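PDB 3QJL: putative CRISPR-associated endoribonuclease-like protein Cas6nc from Pyrococcus horikoshii, which binds CRISPR RNA as a Cas6-family member of prokaryotic adaptive immunity and dimerises when crystallised with that RNA. Local coordinates for residues Arg64-Leu67 with Gly71-Ile74. Numbering follows the deposited sequence.
With nucleotides of chain D; nucleotides of chain B.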
# COMPACT_ATOMS: atom_id res chain seq x y z
N ARG A 64 -3.37 14.65 5.60
CA ARG A 64 -2.22 15.05 4.80
C ARG A 64 -2.51 15.02 3.30
O ARG A 64 -3.50 14.45 2.85
CB ARG A 64 -1.05 14.11 5.10
CG ARG A 64 -1.39 12.65 4.83
CD ARG A 64 -0.53 11.67 5.61
NE ARG A 64 -0.91 10.29 5.30
CZ ARG A 64 -2.06 9.74 5.67
NH1 ARG A 64 -2.93 10.45 6.37
NH2 ARG A 64 -2.34 8.49 5.35
N LYS A 65 -1.63 15.67 2.54
CA LYS A 65 -1.64 15.58 1.09
C LYS A 65 -0.18 15.39 0.68
O LYS A 65 0.71 15.61 1.51
CB LYS A 65 -2.23 16.84 0.47
CG LYS A 65 -3.74 16.86 0.45
CD LYS A 65 -4.28 18.16 -0.16
CE LYS A 65 -5.81 18.17 -0.17
NZ LYS A 65 -6.40 19.54 -0.20
N ILE A 66 0.07 14.98 -0.56
CA ILE A 66 1.44 14.70 -0.97
C ILE A 66 2.00 15.65 -2.03
O ILE A 66 1.35 15.96 -3.04
CB ILE A 66 1.63 13.25 -1.44
CG1 ILE A 66 1.06 12.29 -0.40
CG2 ILE A 66 3.11 12.95 -1.62
CD1 ILE A 66 2.00 12.03 0.76
N LEU A 67 3.23 16.10 -1.78
CA LEU A 67 3.99 16.92 -2.70
C LEU A 67 5.27 16.17 -3.03
O LEU A 67 6.27 16.26 -2.31
CB LEU A 67 4.33 18.28 -2.08
CG LEU A 67 3.18 19.28 -2.02
CD1 LEU A 67 3.31 20.17 -0.79
CD2 LEU A 67 3.15 20.10 -3.30
N GLY A 71 7.47 16.95 0.09
CA GLY A 71 7.23 16.07 1.21
C GLY A 71 5.75 15.97 1.48
O GLY A 71 4.94 16.14 0.57
N ILE A 72 5.40 15.68 2.74
CA ILE A 72 4.02 15.51 3.16
C ILE A 72 3.42 16.81 3.68
O ILE A 72 3.96 17.44 4.59
CB ILE A 72 3.94 14.45 4.28
CG1 ILE A 72 4.74 13.21 3.87
CG2 ILE A 72 2.49 14.11 4.62
CD1 ILE A 72 4.90 12.18 4.95
N GLU A 73 2.30 17.21 3.10
CA GLU A 73 1.61 18.40 3.56
C GLU A 73 0.86 18.07 4.84
O GLU A 73 0.01 17.19 4.83
CB GLU A 73 0.57 18.82 2.53
CG GLU A 73 0.96 20.00 1.67
CD GLU A 73 -0.11 20.33 0.65
OE1 GLU A 73 0.23 20.45 -0.55
OE2 GLU A 73 -1.29 20.47 1.04
N ILE A 74 1.14 18.80 5.92
CA ILE A 74 0.43 18.55 7.17
C ILE A 74 -0.83 19.41 7.23
O ILE A 74 -0.76 20.63 7.37
CB ILE A 74 1.32 18.86 8.39
CG1 ILE A 74 2.49 17.88 8.47
CG2 ILE A 74 0.52 18.76 9.67
CD1 ILE A 74 3.57 18.32 9.40
P A D 6 -0.58 8.56 1.76
OP1 A D 6 -1.23 7.50 2.56
OP2 A D 6 -0.37 9.89 2.36
O5' A D 6 0.79 8.02 1.17
C5' A D 6 1.54 8.78 0.24
C4' A D 6 3.00 8.38 0.24
O4' A D 6 3.63 8.94 1.42
C3' A D 6 3.27 6.88 0.29
O3' A D 6 4.48 6.60 -0.43
C2' A D 6 3.49 6.62 1.77
O2' A D 6 4.28 5.49 2.05
C1' A D 6 4.16 7.91 2.23
N9 A D 6 3.90 8.27 3.62
C8 A D 6 2.68 8.33 4.25
N7 A D 6 2.71 8.72 5.51
C5 A D 6 4.06 8.95 5.72
C6 A D 6 4.75 9.38 6.86
N6 A D 6 4.16 9.66 8.03
N1 A D 6 6.09 9.51 6.75
C2 A D 6 6.68 9.23 5.57
N3 A D 6 6.14 8.81 4.44
C4 A D 6 4.80 8.69 4.57
P C D 5 -5.59 6.60 1.30
OP1 C D 5 -5.30 5.14 1.45
OP2 C D 5 -5.02 7.54 2.28
O5' C D 5 -5.21 7.07 -0.17
C5' C D 5 -5.06 8.45 -0.47
C4' C D 5 -3.62 8.80 -0.69
O4' C D 5 -3.55 9.94 -1.58
C3' C D 5 -2.85 9.20 0.57
O3' C D 5 -1.49 8.78 0.44
C2' C D 5 -2.94 10.72 0.54
O2' C D 5 -1.90 11.38 1.24
C1' C D 5 -2.88 11.01 -0.96
N1 C D 5 -3.55 12.26 -1.37
C2 C D 5 -2.80 13.35 -1.83
O2 C D 5 -1.57 13.28 -1.83
N3 C D 5 -3.43 14.46 -2.24
C4 C D 5 -4.76 14.52 -2.22
N4 C D 5 -5.34 15.65 -2.62
C5 C D 5 -5.56 13.42 -1.77
C6 C D 5 -4.92 12.32 -1.38
P U B 3 -5.60 7.00 10.91
OP1 U B 3 -4.41 7.77 11.41
OP2 U B 3 -6.93 7.66 10.92
O5' U B 3 -5.29 6.42 9.45
C5' U B 3 -5.33 5.03 9.19
C4' U B 3 -4.22 4.60 8.26
O4' U B 3 -3.67 5.74 7.56
C3' U B 3 -3.00 3.96 8.90
O3' U B 3 -3.22 2.61 9.25
C2' U B 3 -1.94 4.13 7.83
O2' U B 3 -2.06 3.12 6.85
C1' U B 3 -2.34 5.47 7.19
N1 U B 3 -1.46 6.58 7.63
C2 U B 3 -0.41 6.89 6.80
O2 U B 3 -0.23 6.29 5.77
N3 U B 3 0.41 7.92 7.17
C4 U B 3 0.28 8.66 8.33
O4 U B 3 1.09 9.55 8.57
C5 U B 3 -0.82 8.28 9.15
C6 U B 3 -1.64 7.28 8.79
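Strands 64-67 and 71-74 form an antiparallel beta hairpin, their axes 148° apart in direction, in which Lys65 pairs with Glu73 and Leu67 with Gly71 through two backbone hydrogen bonds each. The shorter bond of the Lys65-Glu73 pair runs from Glu73 N to Lys65 O at 2.8 Å; the return bond, Lys65 N to Glu73 O, is 3.2 Å. Gly71 has a positive phi (159°), a conformation readily open to glycine.

On the face carrying Lys65, Leu67 and Glu73, the glutamate reaches back across the neighbouring strand: Glu73 CG lies 3.4 Å from Leu67 CD1, and the chain, extended beyond CG, carries the carboxylate alongside Lys65 CB and CD. Lys65 NZ remains 5.3 Å from Glu73 OE2, too far for a salt bridge, and the extended lysine chain runs over the N3 and N4 side of the C5 base of chain D. On the other face, Arg64 CB rests on Ile72 CG2 at 3.6 Å and Ile66 CD1 looks toward Ile72 CG1. These two isoleucines also touch Phe22, and Ile72 CD1 presses on the base of A6 of chain D, 3.4 Å from its C6. With CG lodged between backbone N and carbonyl carbon (chi1 57°), Arg64 sends its extended chain away from strand 71-74: NE comes 3.0 Å from OP2 of A6 of chain D, and the U3 base of chain B lies over one face of the guanidinium.

Strand 64-67 is an outer strand of its small sheet, and its outward-facing Ile66 N donates to O2 of the cytosine C5 of chain D (2.7 Å). The hairpin thus offers RNA an edge amide for a base, a methyl of Ile72 for the adenine, one of Ile66 for its ribose and an arginine whose positive charge probably favours the phosphate backbone.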